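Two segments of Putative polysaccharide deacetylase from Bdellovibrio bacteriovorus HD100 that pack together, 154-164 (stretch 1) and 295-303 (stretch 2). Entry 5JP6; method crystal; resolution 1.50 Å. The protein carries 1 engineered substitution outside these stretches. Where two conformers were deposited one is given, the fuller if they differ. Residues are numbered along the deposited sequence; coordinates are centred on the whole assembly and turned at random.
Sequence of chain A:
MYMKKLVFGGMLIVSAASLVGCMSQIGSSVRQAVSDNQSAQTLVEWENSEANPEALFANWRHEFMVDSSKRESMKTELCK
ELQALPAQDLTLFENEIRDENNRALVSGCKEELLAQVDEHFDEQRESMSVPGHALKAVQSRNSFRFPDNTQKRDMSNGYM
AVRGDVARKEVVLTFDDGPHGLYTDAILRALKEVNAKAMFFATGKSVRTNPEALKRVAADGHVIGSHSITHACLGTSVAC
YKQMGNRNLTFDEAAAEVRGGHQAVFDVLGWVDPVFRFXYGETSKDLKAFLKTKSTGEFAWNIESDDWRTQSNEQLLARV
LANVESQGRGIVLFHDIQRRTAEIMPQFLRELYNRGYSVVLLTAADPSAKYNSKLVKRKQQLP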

ATOM      1  N   ASP A 154     -16.065  -5.366 -18.361  1.00 24.16           N
ATOM      2  CA  ASP A 154     -17.428  -5.607 -17.874  1.00 24.56           C
ATOM      3  C   ASP A 154     -17.330  -6.352 -16.547  1.00 21.92           C
ATOM      4  O   ASP A 154     -16.892  -7.514 -16.472  1.00 26.84           O
ATOM      5  CB  ASP A 154     -18.221  -6.394 -18.927  1.00 28.86           C
ATOM      6  CG  ASP A 154     -19.681  -6.740 -18.504  1.00 32.19           C
ATOM      7  OD1 ASP A 154     -20.114  -6.332 -17.450  1.00 31.17           O
ATOM      8  OD2 ASP A 154     -20.236  -7.438 -19.273  1.00 58.47           O
ATOM      9  N   MET A 155     -17.816  -5.681 -15.508  1.00 22.69           N
ATOM     10  CA  MET A 155     -17.795  -6.227 -14.183  1.00 23.80           C
ATOM     11  C   MET A 155     -19.194  -6.606 -13.666  1.00 23.17           C
ATOM     12  O   MET A 155     -19.357  -7.000 -12.532  1.00 26.63           O
ATOM     13  CB  MET A 155     -16.977  -5.293 -13.267  1.00 28.20           C
ATOM     14  CG  MET A 155     -15.448  -5.223 -13.796  1.00 26.48           C
ATOM     15  SD  MET A 155     -14.623  -4.255 -12.770  1.00 34.70           S
ATOM     16  CE  MET A 155     -13.342  -3.722 -13.816  1.00 24.96           C
ATOM     17  N   SER A 156     -20.187  -6.570 -14.558  1.00 23.38           N
ATOM     18  CA  SER A 156     -21.574  -6.763 -14.151  1.00 24.02           C
ATOM     19  C   SER A 156     -21.866  -8.154 -13.562  1.00 23.20           C
ATOM     20  O   SER A 156     -22.705  -8.300 -12.665  1.00 27.41           O
ATOM     21  CB  SER A 156     -22.503  -6.485 -15.317  1.00 26.61           C
ATOM     22  OG  SER A 156     -22.302  -7.426 -16.380  1.00 26.51           O
ATOM     23  N   ASN A 157     -21.168  -9.166 -14.064  1.00 24.74           N
ATOM     24  CA  ASN A 157     -21.224 -10.496 -13.365  0.50 28.82           C
ATOM     25  C   ASN A 157     -19.820 -10.890 -12.981  1.00 30.28           C
ATOM     26  O   ASN A 157     -19.420 -12.038 -13.038  1.00 33.75           O
ATOM     27  CB  ASN A 157     -21.984 -11.637 -14.109  0.50 32.06           C
ATOM     28  CG  ASN A 157     -22.082 -12.963 -13.268  0.50 30.05           C
ATOM     29  OD1 ASN A 157     -22.731 -13.030 -12.195  0.50 22.70           O
ATOM     30  ND2 ASN A 157     -21.403 -14.013 -13.754  0.50 34.01           N
ATOM     31  N   GLY A 158     -19.102  -9.897 -12.459  1.00 27.19           N
ATOM     32  CA  GLY A 158     -17.763 -10.077 -11.929  1.00 28.24           C
ATOM     33  C   GLY A 158     -16.722 -10.062 -13.029  1.00 26.11           C
ATOM     34  O   GLY A 158     -17.020  -9.924 -14.226  1.00 30.35           O
ATOM     35  N   TYR A 159     -15.485 -10.275 -12.625  1.00 25.14           N
ATOM     36  CA  TYR A 159     -14.351 -10.195 -13.526  1.00 24.22           C
ATOM     37  C   TYR A 159     -13.127 -10.616 -12.734  1.00 23.17           C
ATOM     38  O   TYR A 159     -12.878 -10.077 -11.662  1.00 29.71           O
ATOM     39  CB  TYR A 159     -14.179  -8.759 -14.046  1.00 24.06           C
ATOM     40  CG  TYR A 159     -12.939  -8.527 -14.851  1.00 23.97           C
ATOM     41  CD1 TYR A 159     -12.742  -9.174 -16.041  1.00 27.72           C
ATOM     42  CD2 TYR A 159     -11.971  -7.635 -14.435  1.00 23.88           C
ATOM     43  CE1 TYR A 159     -11.598  -8.949 -16.798  1.00 27.54           C
ATOM     44  CE2 TYR A 159     -10.839  -7.400 -15.192  1.00 26.25           C
ATOM     45  CZ  TYR A 159     -10.652  -8.065 -16.359  1.00 25.63           C
ATOM     46  OH  TYR A 159      -9.520  -7.863 -17.095  1.00 28.86           O
ATOM     47  N   MET A 160     -12.359 -11.574 -13.241  1.00 25.55           N
ATOM     48  CA  MET A 160     -11.178 -12.030 -12.534  1.00 25.71           C
ATOM     49  C   MET A 160      -9.949 -11.544 -13.286  1.00 25.58           C
ATOM     50  O   MET A 160      -9.716 -11.949 -14.431  1.00 30.83           O
ATOM     51  CB  MET A 160     -11.151 -13.559 -12.500  1.00 29.31           C
ATOM     52  CG  MET A 160      -9.873 -14.161 -11.883  1.00 33.15           C
ATOM     53  SD  MET A 160      -9.878 -13.911 -10.099  1.00 33.13           S
ATOM     54  CE  MET A 160      -8.206 -13.255  -9.852  1.00 34.34           C
ATOM     55  N   ALA A 161      -9.185 -10.652 -12.642  1.00 23.85           N
ATOM     56  CA  ALA A 161      -8.026 -10.037 -13.261  1.00 25.50           C
ATOM     57  C   ALA A 161      -6.758 -10.580 -12.637  1.00 22.73           C
ATOM     58  O   ALA A 161      -6.540 -10.474 -11.404  1.00 24.41           O
ATOM     59  CB  ALA A 161      -8.078  -8.532 -13.105  1.00 27.65           C
ATOM     60  N   VAL A 162      -5.906 -11.109 -13.504  1.00 25.68           N
ATOM     61  CA  VAL A 162      -4.550 -11.476 -13.123  1.00 24.47           C
ATOM     62  C   VAL A 162      -3.599 -10.567 -13.893  1.00 24.76           C
ATOM     63  O   VAL A 162      -2.921  -9.745 -13.290  1.00 25.34           O
ATOM     64  CB  VAL A 162      -4.260 -12.981 -13.351  1.00 28.37           C
ATOM     65  CG1 VAL A 162      -2.809 -13.269 -13.010  1.00 29.19           C
ATOM     66  CG2 VAL A 162      -5.156 -13.819 -12.443  1.00 30.34           C
ATOM     67  N   ARG A 163      -3.601 -10.690 -15.221  1.00 25.30           N
ATOM     68  CA  ARG A 163      -2.873  -9.779 -16.104  1.00 24.19           C
ATOM     69  C   ARG A 163      -3.796  -8.692 -16.627  1.00 26.13           C
ATOM     70  O   ARG A 163      -3.331  -7.713 -17.170  1.00 28.50           O
ATOM     71  CB  ARG A 163      -2.223 -10.531 -17.264  1.00 25.81           C
ATOM     72  CG  ARG A 163      -1.120 -11.467 -16.767  1.00 29.78           C
ATOM     73  CD  ARG A 163      -0.445 -12.338 -17.835  1.00 34.88           C
ATOM     74  NE  ARG A 163       0.656 -13.072 -17.179  1.00 39.89           N
ATOM     75  CZ  ARG A 163       0.523 -14.037 -16.230  1.00 42.14           C
ATOM     76  NH1 ARG A 163      -0.674 -14.514 -15.845  1.00 45.70           N
ATOM     77  NH2 ARG A 163       1.605 -14.573 -15.670  1.00 44.25           N
ATOM     78  N   GLY A 164      -5.109  -8.865 -16.471  1.00 24.54           N
ATOM     79  CA  GLY A 164      -6.066  -7.823 -16.847  1.00 25.21           C
ATOM     80  C   GLY A 164      -6.388  -7.659 -18.320  1.00 25.82           C
ATOM     81  O   GLY A 164      -6.950  -6.642 -18.714  1.00 24.66           O
ATOM     82  N   SER A 295     -21.412  -8.108  -8.494  1.00 19.31           N
ATOM     83  CA  SER A 295     -21.018  -7.290  -9.648  1.00 20.65           C
ATOM     84  C   SER A 295     -19.749  -6.476  -9.349  1.00 20.52           C
ATOM     85  O   SER A 295     -19.640  -5.299  -9.685  1.00 22.65           O
ATOM     86  CB  SER A 295     -22.176  -6.376 -10.085  1.00 21.25           C
ATOM     87  OG  SER A 295     -23.338  -7.121 -10.424  1.00 21.97           O
ATOM     88  N   THR A 296     -18.772  -7.161  -8.743  1.00 18.78           N
ATOM     89  CA  THR A 296     -17.539  -6.529  -8.356  1.00 20.40           C
ATOM     90  C   THR A 296     -16.372  -7.367  -8.866  1.00 19.54           C
ATOM     91  O   THR A 296     -16.323  -8.588  -8.633  1.00 21.28           O
ATOM     92  CB  THR A 296     -17.449  -6.366  -6.815  1.00 20.17           C
ATOM     93  OG1 THR A 296     -18.567  -5.570  -6.357  1.00 21.32           O
ATOM     94  CG2 THR A 296     -16.189  -5.726  -6.381  1.00 21.42           C
ATOM     95  N   GLY A 297     -15.454  -6.718  -9.576  1.00 19.38           N
ATOM     96  CA  GLY A 297     -14.280  -7.414 -10.116  1.00 20.01           C
ATOM     97  C   GLY A 297     -13.314  -7.794  -8.999  1.00 19.67           C
ATOM     98  O   GLY A 297     -13.197  -7.081  -8.016  1.00 20.60           O
ATOM     99  N   GLU A 298     -12.658  -8.942  -9.182  1.00 19.95           N
ATOM    100  CA  GLU A 298     -11.681  -9.531  -8.285  1.00 19.16           C
ATOM    101  C   GLU A 298     -10.322  -9.356  -8.924  1.00 19.02           C
ATOM    102  O   GLU A 298     -10.032  -9.908  -9.976  1.00 21.12           O
ATOM    103  CB  GLU A 298     -11.980 -11.020  -8.064  1.00 22.05           C
ATOM    104  CG  GLU A 298     -10.988 -11.734  -7.156  1.00 23.07           C
ATOM    105  CD  GLU A 298     -11.167 -13.232  -7.107  1.00 24.62           C
ATOM    106  OE1 GLU A 298     -12.286 -13.701  -7.527  1.00 26.10           O
ATOM    107  OE2 GLU A 298     -10.296 -13.949  -6.635  1.00 25.65           O
ATOM    108  N   PHE A 299      -9.460  -8.606  -8.265  1.00 19.52           N
ATOM    109  CA  PHE A 299      -8.170  -8.227  -8.846  1.00 20.24           C
ATOM    110  C   PHE A 299      -7.056  -8.906  -8.072  1.00 19.49           C
ATOM    111  O   PHE A 299      -6.769  -8.573  -6.905  1.00 20.39           O
ATOM    112  CB  PHE A 299      -8.006  -6.705  -8.862  1.00 19.01           C
ATOM    113  CG  PHE A 299      -8.748  -6.066  -9.993  1.00 20.01           C
ATOM    114  CD1 PHE A 299     -10.152  -5.944  -9.943  1.00 21.26           C
ATOM    115  CD2 PHE A 299      -8.085  -5.654 -11.149  1.00 23.25           C
ATOM    116  CE1 PHE A 299     -10.843  -5.446 -11.002  1.00 23.77           C
ATOM    117  CE2 PHE A 299      -8.805  -5.122 -12.208  1.00 25.94           C
ATOM    118  CZ  PHE A 299     -10.182  -5.027 -12.120  1.00 24.80           C
ATOM    119  N   ALA A 300      -6.367  -9.810  -8.757  1.00 21.94           N
ATOM    120  CA  ALA A 300      -5.115 -10.358  -8.261  1.00 21.88           C
ATOM    121  C   ALA A 300      -4.018  -9.527  -8.985  1.00 21.43           C
ATOM    122  O   ALA A 300      -4.204  -8.338  -9.226  1.00 21.48           O
ATOM    123  CB  ALA A 300      -5.051 -11.847  -8.544  1.00 22.50           C
ATOM    124  N   TRP A 301      -2.877 -10.110  -9.297  1.00 20.74           N
ATOM    125  CA  TRP A 301      -1.749  -9.396  -9.922  1.00 20.47           C
ATOM    126  C   TRP A 301      -0.812 -10.482 -10.477  1.00 22.35           C
ATOM    127  O   TRP A 301      -0.909 -11.652 -10.100  1.00 24.12           O
ATOM    128  CB  TRP A 301      -0.973  -8.499  -8.929  1.00 20.50           C
ATOM    129  CG  TRP A 301      -0.336  -9.281  -7.816  1.00 22.49           C
ATOM    130  CD1 TRP A 301       0.953  -9.752  -7.792  1.00 26.31           C
ATOM    131  CD2 TRP A 301      -0.946  -9.697  -6.604  1.00 24.37           C
ATOM    132  NE1 TRP A 301       1.161 -10.460  -6.649  1.00 31.19           N
ATOM    133  CE2 TRP A 301       0.019 -10.438  -5.894  1.00 27.10           C
ATOM    134  CE3 TRP A 301      -2.223  -9.539  -6.051  1.00 25.52           C
ATOM    135  CZ2 TRP A 301      -0.247 -10.997  -4.677  1.00 31.48           C
ATOM    136  CZ3 TRP A 301      -2.470 -10.105  -4.828  1.00 25.93           C
ATOM    137  CH2 TRP A 301      -1.490 -10.828  -4.164  1.00 30.07           C
ATOM    138  N   ASN A 302       0.108 -10.077 -11.355  1.00 21.30           N
ATOM    139  CA  ASN A 302       1.165 -10.987 -11.805  1.00 21.23           C
ATOM    140  C   ASN A 302       2.575 -10.428 -11.691  1.00 21.98           C
ATOM    141  O   ASN A 302       3.527 -11.159 -11.879  1.00 25.13           O
ATOM    142  CB  ASN A 302       0.932 -11.462 -13.235  1.00 22.90           C
ATOM    143  CG  ASN A 302       1.044 -10.346 -14.236  1.00 22.72           C
ATOM    144  OD1 ASN A 302       0.364  -9.329 -14.141  1.00 23.59           O
ATOM    145  ND2 ASN A 302       1.921 -10.521 -15.212  1.00 24.71           N
ATOM    146  N   ILE A 303       2.695  -9.137 -11.442  1.00 21.26           N
ATOM    147  CA  ILE A 303       4.004  -8.494 -11.312  1.00 21.96           C
ATOM    148  C   ILE A 303       4.160  -8.046  -9.847  1.00 20.87           C
ATOM    149  O   ILE A 303       3.497  -7.101  -9.395  1.00 21.62           O
ATOM    150  CB  ILE A 303       4.171  -7.291 -12.265  1.00 22.70           C
ATOM    151  CG1 ILE A 303       4.052  -7.712 -13.714  1.00 24.10           C
ATOM    152  CG2 ILE A 303       5.524  -6.608 -12.026  1.00 22.62           C
ATOM    153  CD1 ILE A 303       3.790  -6.583 -14.667  1.00 23.39           C
TER
HETATM  154  O   HOH W   1     -15.566 -10.939  -9.813  1.00 24.61           O

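A single water links the backbones just ahead of the paired residues: it accepts from Y159 N at 2.9 Å and lies 2.7 Å from T296 O, within donating reach, bridging these two backbone atoms, which lie 4.4 Å apart, too far for a direct hydrogen bond. Beyond it the backbones pair directly. E298 N donates to Y159 O (2.7 Å, 165° at the hydrogen), A161 N to E298 O (2.9 Å, 175°) and A300 N to A161 O (2.7 Å, 152°). Donors thus alternate between the stretches, as parallel register requires, with M160 beside E298 and A161 beside F299.

Side chains sort by sheet face. With A161 and F299 on one face, A161 CB stands 3.9 Å from the F299 ring centroid, 28° off its normal, a CH-pi contact. Y159 turns its edge toward the F299 face in an offset edge-to-face pair (centroids 5.8 Å apart, planes at 63°), while M155 CE meets the ring edge at F299 CZ, 3.8 Å away. G297 leaves room for this methionine: an ideal CB there would lie 3.0 Å from M155 SD, a clash. On the M160 and E298 face, M160 CE reaches A300 CB at 3.7 Å.

Before the strands, S295 OG donates to S156 O at 2.6 Å. After them, N302 CB lies over one face of the R163 guanidinium.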